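Side-chain contacts in enoyl-CoA hydratase (Geobacillus kaustophilus, PDB 2PPY), which probably catalyses the reversible addition of water to the double bond of 2-enoyl-CoA thioesters in fatty acid beta-oxidation: residues L237-L240 with L241-S244; V229-R232 with Y233-E236; V212-I215 with K216-I219; L94-I97 with A98-P101. All coordinates share one frame; numbering follows the deposited sequence.

All four are local contacts along a helix, 1 and 4 running past the helix end, and all are largely buried, though for different reasons. Interactions 1 and 2 follow each other on helix 227-242, about 25 and 24 Å between their centres and the chain's centre, where neighbouring subunits supply much of the burial. Interaction 3, on the preceding helix 209-222, packs beside both. Interaction 4, on helix 80-99, sits about 9 Å from the centre and touches interaction 3, while staying clear of 1 and 2. Chemistry follows place: interaction 1 pairs an amide chain with an aromatic ring, interaction 2 sends a carboxylate into another subunit, interaction 3 combines an isoleucine pair with a buried lysine, and interaction 4 replaces a regular helix bond with water.

Interaction 1 of 4, residues L237-L240 with L241-S244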
loop_
_atom_site.group_PDB
_atom_site.type_symbol
_atom_site.label_atom_id
_atom_site.label_comp_id
_atom_site.label_asym_id
_atom_site.label_seq_id
_atom_site.Cartn_x
_atom_site.Cartn_y
_atom_site.Cartn_z
ATOM N N LEU A 237 17.016 -7.781 8.338
ATOM C CA LEU A 237 17.290 -7.505 9.739
ATOM C C LEU A 237 17.841 -8.780 10.370
ATOM O O LEU A 237 18.734 -8.729 11.222
ATOM C CB LEU A 237 16.013 -7.061 10.454
ATOM C CG LEU A 237 15.567 -5.623 10.164
ATOM C CD1 LEU A 237 14.082 -5.474 10.432
ATOM C CD2 LEU A 237 16.380 -4.649 11.013
ATOM N N GLN A 238 17.311 -9.924 9.941
ATOM C CA GLN A 238 17.764 -11.217 10.444
ATOM C C GLN A 238 19.177 -11.487 9.927
ATOM O O GLN A 238 20.001 -12.077 10.625
ATOM C CB GLN A 238 16.830 -12.333 9.978
ATOM C CG GLN A 238 17.237 -13.736 10.444
ATOM C CD GLN A 238 16.839 -14.024 11.880
ATOM O OE1 GLN A 238 17.247 -13.321 12.804
ATOM N NE2 GLN A 238 16.036 -15.067 12.072
ATOM N N ASN A 239 19.453 -11.061 8.697
ATOM C CA ASN A 239 20.778 -11.252 8.122
ATOM C C ASN A 239 21.794 -10.555 9.022
ATOM O O ASN A 239 22.834 -11.119 9.350
ATOM C CB ASN A 239 20.841 -10.669 6.707
ATOM C CG ASN A 239 20.301 -11.624 5.655
ATOM O OD1 ASN A 239 19.965 -11.212 4.544
ATOM N ND2 ASN A 239 20.226 -12.904 5.994
ATOM N N LEU A 240 21.484 -9.328 9.426
ATOM C CA LEU A 240 22.373 -8.573 10.300
ATOM C C LEU A 240 22.591 -9.320 11.613
ATOM O O LEU A 240 23.693 -9.316 12.161
ATOM C CB LEU A 240 21.786 -7.184 10.573
ATOM C CG LEU A 240 21.938 -6.211 9.405
ATOM C CD1 LEU A 240 20.927 -5.088 9.505
ATOM C CD2 LEU A 240 23.358 -5.668 9.410
ATOM N N LEU A 241 21.539 -9.966 12.108
ATOM C CA LEU A 241 21.624 -10.718 13.355
ATOM C C LEU A 241 22.445 -11.997 13.204
ATOM O O LEU A 241 23.146 -12.393 14.133
ATOM C CB LEU A 241 20.217 -11.051 13.867
ATOM C CG LEU A 241 19.607 -10.150 14.952
ATOM C CD1 LEU A 241 20.128 -8.722 14.852
ATOM C CD2 LEU A 241 18.099 -10.193 14.830
ATOM N N PHE A 242 22.362 -12.641 12.042
ATOM C CA PHE A 242 23.128 -13.863 11.811
ATOM C C PHE A 242 24.605 -13.531 11.751
ATOM O O PHE A 242 25.447 -14.390 12.005
ATOM C CB PHE A 242 22.732 -14.550 10.496
ATOM C CG PHE A 242 21.476 -15.372 10.585
ATOM C CD1 PHE A 242 21.180 -16.100 11.733
ATOM C CD2 PHE A 242 20.609 -15.450 9.504
ATOM C CE1 PHE A 242 20.036 -16.889 11.803
ATOM C CE2 PHE A 242 19.463 -16.238 9.563
ATOM C CZ PHE A 242 19.179 -16.959 10.715
ATOM N N ARG A 243 24.917 -12.285 11.408
ATOM C CA ARG A 243 26.306 -11.852 11.315
ATOM C C ARG A 243 26.836 -11.201 12.591
ATOM O O ARG A 243 27.991 -10.781 12.631
ATOM C CB ARG A 243 26.494 -10.875 10.148
ATOM C CG ARG A 243 26.529 -11.509 8.761
ATOM C CD ARG A 243 25.138 -11.830 8.244
ATOM N NE ARG A 243 25.152 -12.399 6.899
ATOM C CZ ARG A 243 25.748 -11.836 5.855
ATOM N NH1 ARG A 243 26.386 -10.682 5.994
ATOM N NH2 ARG A 243 25.712 -12.432 4.673
ATOM N N SER A 244 26.010 -11.114 13.629
ATOM C CA SER A 244 26.451 -10.487 14.873
ATOM C C SER A 244 27.147 -11.478 15.796
ATOM O O SER A 244 27.097 -12.691 15.582
ATOM C CB SER A 244 25.267 -9.854 15.615
ATOM O OG SER A 244 24.443 -10.837 16.227
#
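Gln238 lies over one face of the Phe242 ring, its CD offset toward the rim, and the side chain of Asn239 stands near the ring's edge. Gln238 CG does the touching: it lies 3.9 Å from the centroid of the Phe242 ring in a CH-pi contact, and its nearest ring atom is Phe242 CE2 at 3.5 Å. With CG anti to the backbone N (chi1 179°) and a bend at chi2, the chain of Gln238 runs over the ring, while its amide plane is turned 33° from the ring plane. The arrangement suits glutamine, whose methylenes serve the aromatic face while its polar end reaches further: NE2 donates to Leu145 O of a second subunit. Gln238 OE1 lies 3.8 Å from Leu241 CD2, the two side chains crossing at about a right angle. Phe242 N bonds to Gln238 O at 2.8 Å, and Leu241 N to Leu237 O at 3.2 Å. Just beyond, Ser244 ends the segment, its OG accepting a weak hydrogen bond from Ala247 N, as an N-cap does. This is the C-terminal stretch of helix 227-242 with the N-cap of helix 245-255, part of the C-terminal helical region that crotonase-family proteins use in subunit assembly.

Interaction 2 of 4, residues V229-R232 with Y233-E236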
loop_
_atom_site.group_PDB
_atom_site.type_symbol
_atom_site.label_atom_id
_atom_site.label_comp_id
_atom_site.label_asym_id
_atom_site.label_seq_id
_atom_site.Cartn_x
_atom_site.Cartn_y
_atom_site.Cartn_z
ATOM N N VAL A 229 6.681 -8.433 0.955
ATOM C CA VAL A 229 7.950 -7.708 1.002
ATOM C C VAL A 229 8.339 -7.372 2.437
ATOM O O VAL A 229 9.510 -7.104 2.726
ATOM C CB VAL A 229 7.921 -6.405 0.158
ATOM C CG1 VAL A 229 7.935 -6.758 -1.326
ATOM C CG2 VAL A 229 6.698 -5.573 0.504
ATOM N N ALA A 230 7.355 -7.388 3.336
ATOM C CA ALA A 230 7.610 -7.104 4.748
ATOM C C ALA A 230 8.563 -8.162 5.289
ATOM O O ALA A 230 9.460 -7.878 6.086
ATOM C CB ALA A 230 6.306 -7.136 5.536
ATOM N N ILE A 231 8.355 -9.396 4.853
ATOM C CA ILE A 231 9.197 -10.486 5.296
ATOM C C ILE A 231 10.604 -10.329 4.705
ATOM O O ILE A 231 11.570 -10.849 5.253
ATOM C CB ILE A 231 8.554 -11.836 4.926
ATOM C CG1 ILE A 231 7.194 -11.945 5.642
ATOM C CG2 ILE A 231 9.471 -12.990 5.334
ATOM C CD1 ILE A 231 6.377 -13.171 5.294
ATOM N N ARG A 232 10.725 -9.597 3.601
ATOM C CA ARG A 232 12.043 -9.366 3.012
ATOM C C ARG A 232 12.800 -8.404 3.940
ATOM O O ARG A 232 13.996 -8.563 4.179
ATOM C CB ARG A 232 11.925 -8.730 1.619
ATOM C CG ARG A 232 11.177 -9.553 0.572
ATOM C CD ARG A 232 11.971 -10.767 0.107
ATOM N NE ARG A 232 11.939 -11.859 1.076
ATOM C CZ ARG A 232 10.865 -12.592 1.337
ATOM N NH1 ARG A 232 10.927 -13.568 2.238
ATOM N NH2 ARG A 232 9.731 -12.353 0.693
ATOM N N TYR A 233 12.093 -7.401 4.455
ATOM C CA TYR A 233 12.684 -6.412 5.358
ATOM C C TYR A 233 13.116 -7.135 6.633
ATOM O O TYR A 233 14.185 -6.877 7.191
ATOM C CB TYR A 233 11.646 -5.325 5.665
ATOM C CG TYR A 233 12.034 -4.311 6.722
ATOM C CD1 TYR A 233 13.154 -3.489 6.567
ATOM C CD2 TYR A 233 11.252 -4.144 7.864
ATOM C CE1 TYR A 233 13.478 -2.522 7.523
ATOM C CE2 TYR A 233 11.565 -3.188 8.819
ATOM C CZ TYR A 233 12.675 -2.381 8.644
ATOM O OH TYR A 233 12.969 -1.435 9.598
ATOM N N GLU A 234 12.270 -8.056 7.075
ATOM C CA GLU A 234 12.533 -8.857 8.260
ATOM C C GLU A 234 13.737 -9.754 8.006
ATOM O O GLU A 234 14.529 -10.019 8.911
ATOM C CB GLU A 234 11.307 -9.709 8.577
ATOM C CG GLU A 234 11.581 -10.962 9.398
ATOM C CD GLU A 234 10.377 -11.889 9.442
ATOM O OE1 GLU A 234 9.386 -11.552 10.128
ATOM O OE2 GLU A 234 10.420 -12.948 8.773
ATOM N N GLY A 235 13.870 -10.213 6.765
ATOM C CA GLY A 235 14.972 -11.089 6.406
ATOM C C GLY A 235 16.319 -10.397 6.408
ATOM O O GLY A 235 17.335 -11.024 6.700
ATOM N N GLU A 236 16.336 -9.111 6.068
ATOM C CA GLU A 236 17.582 -8.357 6.051
ATOM C C GLU A 236 18.000 -8.050 7.482
ATOM O O GLU A 236 19.191 -8.056 7.807
ATOM C CB GLU A 236 17.422 -7.054 5.261
ATOM C CG GLU A 236 17.124 -7.254 3.782
ATOM C CD GLU A 236 18.007 -8.321 3.138
ATOM O OE1 GLU A 236 19.247 -8.269 3.309
ATOM O OE2 GLU A 236 17.454 -9.211 2.457
HETATM O O HOH W 1 15.327 -11.027 2.787
#
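Residues Val229-Arg232 and Tyr233-Glu236 are consecutive turns of helix 227-242, joined by four i to i+4 bonds: Tyr233 to Val229, Glu234 to Ala230, Gly235 to Ile231 and Glu236 to Arg232. The shortest joins Gly235 N to Ile231 O at 2.8 Å, although at 134° it is rather bent. Arg232 O has two donors, since besides Glu236 N at 3.1 Å it accepts a hydrogen bond from a water, also at 3.1 Å. That water donates to Glu236 OE2 as well, at 2.8 Å. Glu236 can share it because its first torsion (chi1 -64°) brings Glu236 CG to 3.4 Å from Arg232 O, and the bend at chi2 then turns the carboxylate to the water. Glu234 behaves differently. Its extended chain runs alongside Ile231, both pointing the same way, and Glu234 OE2 passes 3.6 Å from Ile231 CG2. The carboxylate continues to a second subunit, where OE1 bonds to Thr151 OG1 and OE2 to Gly149 N. Tyr233 lays CB 3.4 Å from Ala230 O and carries its ring toward helix 209-222, where OH bonds weakly to Leu217 O. Arg232 makes no salt bridge with either glutamate. The chemistry thus implies two roles for the acids: Glu236 is tied through water to the carbonyl of Arg232, one turn earlier, whereas the charge of Glu234 is probably stabilised by hydroxyl and backbone N-H donors of the second subunit.

Interaction 3 of 4, residues V212-I215 with K216-I219; sequences VSNI and KLAI
Ile215 and Ile219 take up nearly the same shape, CG1 beside the backbone N and CG2 anti to it (chi1 -74° and -60°), which lays the two side chains side by side, pointing the same way. CD1 of Ile219 thereby comes 4.0 Å from CG2 of Ile215, and CG1 of Ile219 rests 3.5 Å from Ile215 O. Branched chains suit this flank: the two meet through one apolar contact, and Ile215 packs on Asn167 and Ile219 on Ala155 of a second subunit. Lys216 leaves on another side of the helix. Lys216 CB lies 3.5 Å from Ser213 O, and bends at chi2 and chi4 carry NZ into the interior, where one carboxylate oxygen, in a salt bridge with Asp124, and two peptide oxygens, Ile97 O and Gln102 O, together satisfy the buried ammonium group. All of this belongs to helix 209-222, which in the crotonase-like fold connects the main body of the subunit with the following helix 227-242, in the C-terminal helical region. Its backbone is regular, with Lys216 N bonding to Val212 O at 3.1 Å and Ala218 N to Asn214 O at 2.9 Å. Ala218 places its CB methyl 3.3 Å from Asn214 O, a small side chain suited to a helix face that lies against a neighbouring helix. Leu217 sets CG 3.5 Å from Ser213 O. Asn214 ND2 donates to Leu237 O, binding the helix pair together, while Ser213 OG bonds to Pro101 O, just after helix 80-99.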
loop_
_atom_site.group_PDB
_atom_site.type_symbol
_atom_site.label_atom_id
_atom_site.label_comp_id
_atom_site.label_asym_id
_atom_site.label_seq_id
_atom_site.Cartn_x
_atom_site.Cartn_y
_atom_site.Cartn_z
ATOM N N VAL A 212 16.745 -7.544 20.072
ATOM C CA VAL A 212 15.600 -6.787 20.561
ATOM C C VAL A 212 15.369 -5.581 19.662
ATOM O O VAL A 212 14.247 -5.314 19.232
ATOM C CB VAL A 212 15.836 -6.284 22.001
ATOM C CG1 VAL A 212 14.811 -5.216 22.357
ATOM C CG2 VAL A 212 15.732 -7.453 22.981
ATOM N N SER A 213 16.448 -4.863 19.381
ATOM C CA SER A 213 16.385 -3.670 18.555
ATOM C C SER A 213 15.899 -3.952 17.130
ATOM O O SER A 213 14.982 -3.288 16.638
ATOM C CB SER A 213 17.759 -2.997 18.525
ATOM O OG SER A 213 17.708 -1.800 17.774
ATOM N N ASN A 214 16.506 -4.934 16.471
ATOM C CA ASN A 214 16.106 -5.275 15.113
ATOM C C ASN A 214 14.666 -5.794 15.066
ATOM O O ASN A 214 13.973 -5.610 14.071
ATOM C CB ASN A 214 17.085 -6.296 14.514
ATOM C CG ASN A 214 18.319 -5.637 13.920
ATOM O OD1 ASN A 214 18.635 -4.488 14.235
ATOM N ND2 ASN A 214 19.030 -6.364 13.060
ATOM N N ILE A 215 14.212 -6.433 16.142
ATOM C CA ILE A 215 12.836 -6.935 16.199
ATOM C C ILE A 215 11.865 -5.751 16.205
ATOM O O ILE A 215 10.859 -5.749 15.487
ATOM C CB ILE A 215 12.582 -7.771 17.478
ATOM C CG1 ILE A 215 13.267 -9.133 17.362
ATOM C CG2 ILE A 215 11.083 -7.948 17.700
ATOM C CD1 ILE A 215 13.206 -9.954 18.641
ATOM N N LYS A 216 12.177 -4.753 17.030
ATOM C CA LYS A 216 11.361 -3.553 17.149
ATOM C C LYS A 216 11.282 -2.832 15.808
ATOM O O LYS A 216 10.228 -2.337 15.431
ATOM C CB LYS A 216 11.930 -2.631 18.242
ATOM C CG LYS A 216 11.367 -1.205 18.270
ATOM C CD LYS A 216 12.136 -0.293 17.312
ATOM C CE LYS A 216 11.484 1.073 17.165
ATOM N NZ LYS A 216 11.502 1.873 18.420
ATOM N N LEU A 217 12.398 -2.773 15.088
ATOM C CA LEU A 217 12.416 -2.129 13.781
ATOM C C LEU A 217 11.593 -2.939 12.779
ATOM O O LEU A 217 10.834 -2.387 11.982
ATOM C CB LEU A 217 13.853 -2.007 13.261
ATOM C CG LEU A 217 14.792 -1.035 13.982
ATOM C CD1 LEU A 217 16.186 -1.152 13.390
ATOM C CD2 LEU A 217 14.262 0.390 13.848
ATOM N N ALA A 218 11.758 -4.253 12.824
ATOM C CA ALA A 218 11.045 -5.142 11.922
ATOM C C ALA A 218 9.534 -4.967 11.998
ATOM O O ALA A 218 8.855 -4.881 10.973
ATOM C CB ALA A 218 11.416 -6.594 12.224
ATOM N N ILE A 219 9.008 -4.900 13.214
ATOM C CA ILE A 219 7.568 -4.775 13.409
ATOM C C ILE A 219 6.988 -3.377 13.191
ATOM O O ILE A 219 5.985 -3.225 12.496
ATOM C CB ILE A 219 7.174 -5.264 14.815
ATOM C CG1 ILE A 219 7.571 -6.736 14.977
ATOM C CG2 ILE A 219 5.673 -5.081 15.038
ATOM C CD1 ILE A 219 7.358 -7.274 16.381
#

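Interaction 4 of 4, residues L94-I97 with A98-P101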
loop_
_atom_site.group_PDB
_atom_site.type_symbol
_atom_site.label_atom_id
_atom_site.label_comp_id
_atom_site.label_asym_id
_atom_site.label_seq_id
_atom_site.Cartn_x
_atom_site.Cartn_y
_atom_site.Cartn_z
ATOM N N LEU A 94 7.601 12.613 16.881
ATOM C CA LEU A 94 7.037 11.350 17.331
ATOM C C LEU A 94 7.358 10.235 16.333
ATOM O O LEU A 94 7.616 9.102 16.731
ATOM C CB LEU A 94 5.519 11.475 17.521
ATOM C CG LEU A 94 5.042 12.408 18.646
ATOM C CD1 LEU A 94 3.543 12.195 18.864
ATOM C CD2 LEU A 94 5.806 12.120 19.952
ATOM N N ASP A 95 7.365 10.559 15.043
ATOM C CA ASP A 95 7.660 9.559 14.016
ATOM C C ASP A 95 9.048 8.931 14.179
ATOM O O ASP A 95 9.257 7.772 13.813
ATOM C CB ASP A 95 7.573 10.166 12.604
ATOM C CG ASP A 95 6.185 10.684 12.261
ATOM O OD1 ASP A 95 5.188 10.162 12.802
ATOM O OD2 ASP A 95 6.095 11.609 11.424
ATOM N N LYS A 96 9.993 9.700 14.714
ATOM C CA LYS A 96 11.364 9.224 14.895
ATOM C C LYS A 96 11.527 8.014 15.823
ATOM O O LYS A 96 12.473 7.242 15.683
ATOM C CB LYS A 96 12.244 10.385 15.375
ATOM C CG LYS A 96 12.313 11.513 14.345
ATOM C CD LYS A 96 13.037 12.763 14.836
ATOM C CE LYS A 96 14.543 12.561 14.933
ATOM N NZ LYS A 96 15.253 13.876 14.955
ATOM N N ILE A 97 10.599 7.842 16.758
ATOM C CA ILE A 97 10.662 6.729 17.702
ATOM C C ILE A 97 10.601 5.352 17.029
ATOM O O ILE A 97 11.398 4.466 17.341
ATOM C CB ILE A 97 9.523 6.842 18.755
ATOM C CG1 ILE A 97 9.712 8.121 19.575
ATOM C CG2 ILE A 97 9.533 5.629 19.678
ATOM C CD1 ILE A 97 8.600 8.399 20.556
ATOM N N ALA A 98 9.662 5.172 16.108
ATOM C CA ALA A 98 9.524 3.897 15.412
ATOM C C ALA A 98 10.771 3.558 14.596
ATOM O O ALA A 98 11.021 2.394 14.300
ATOM C CB ALA A 98 8.301 3.930 14.503
ATOM N N ARG A 99 11.549 4.575 14.237
ATOM C CA ARG A 99 12.759 4.363 13.453
ATOM C C ARG A 99 14.007 4.198 14.315
ATOM O O ARG A 99 15.067 3.841 13.800
ATOM C CB ARG A 99 12.974 5.535 12.485
ATOM C CG ARG A 99 11.775 5.845 11.613
ATOM C CD ARG A 99 12.095 6.898 10.561
ATOM N NE ARG A 99 10.879 7.384 9.914
ATOM C CZ ARG A 99 10.404 8.619 10.042
ATOM N NH1 ARG A 99 11.046 9.512 10.790
ATOM N NH2 ARG A 99 9.275 8.957 9.437
ATOM N N SER A 100 13.885 4.466 15.616
ATOM C CA SER A 100 15.018 4.369 16.544
ATOM C C SER A 100 15.364 2.943 16.986
ATOM O O SER A 100 14.488 2.092 17.122
ATOM C CB SER A 100 14.750 5.230 17.782
ATOM O OG SER A 100 14.574 6.591 17.427
ATOM N N PRO A 101 16.655 2.675 17.240
ATOM C CA PRO A 101 17.098 1.346 17.667
ATOM C C PRO A 101 16.561 0.945 19.034
ATOM O O PRO A 101 16.327 -0.237 19.286
ATOM C CB PRO A 101 18.627 1.468 17.687
ATOM C CG PRO A 101 18.916 2.613 16.773
ATOM C CD PRO A 101 17.806 3.579 17.093
HETATM O O HOH W 2 6.899 6.418 16.418
HETATM O O HOH W 3 8.321 11.547 9.644
#
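Toward its C-terminal end, helix 80-99 loosens as the chain prepares to enter strand 103-108, and the bonds between Leu94-Ile97 and Ala98-Pro101 record the change. Leu94 O and Ala98 N are 4.5 Å apart, and a water takes the place of the direct bond, donating to Leu94 O at 2.8 Å and accepting weakly from Ala98 N. Further on, Ser100 N bonds to Ile97 O at 3.0 Å, closing a tighter turn. The hydroxyl of Ser100, set beside its own backbone N (chi1 -60°), donates to Lys96 O at 2.8 Å from above the carbonyl plane. A short polar side chain suits this spot, and Arg48 of helix 34-48 donates to both of these oxygens. The extended chain of Arg99 runs back along the helix, so that one face of its guanidinium lies over Asp95 O, with Arg99 NH2 3.8 Å from Asp95 CB. The charged ends stay apart: Asp95 OD2 and Arg99 NH2 are separated by 4.6 Å. A second water, in plane at the guanidinium edge, joins them: it accepts from Arg99 NH2 at 2.8 Å and donates to Asp95 OD2 at 2.9 Å. Asp95 OD1 forms a salt bridge with Arg153, while Arg99 meets Glu92 of a fourth subunit and Asn228 of a third. Asp95 and Arg99 are thus bridged by water, which probably relays part of their attraction while their direct bonds go elsewhere, those of the arginine to subunit contacts.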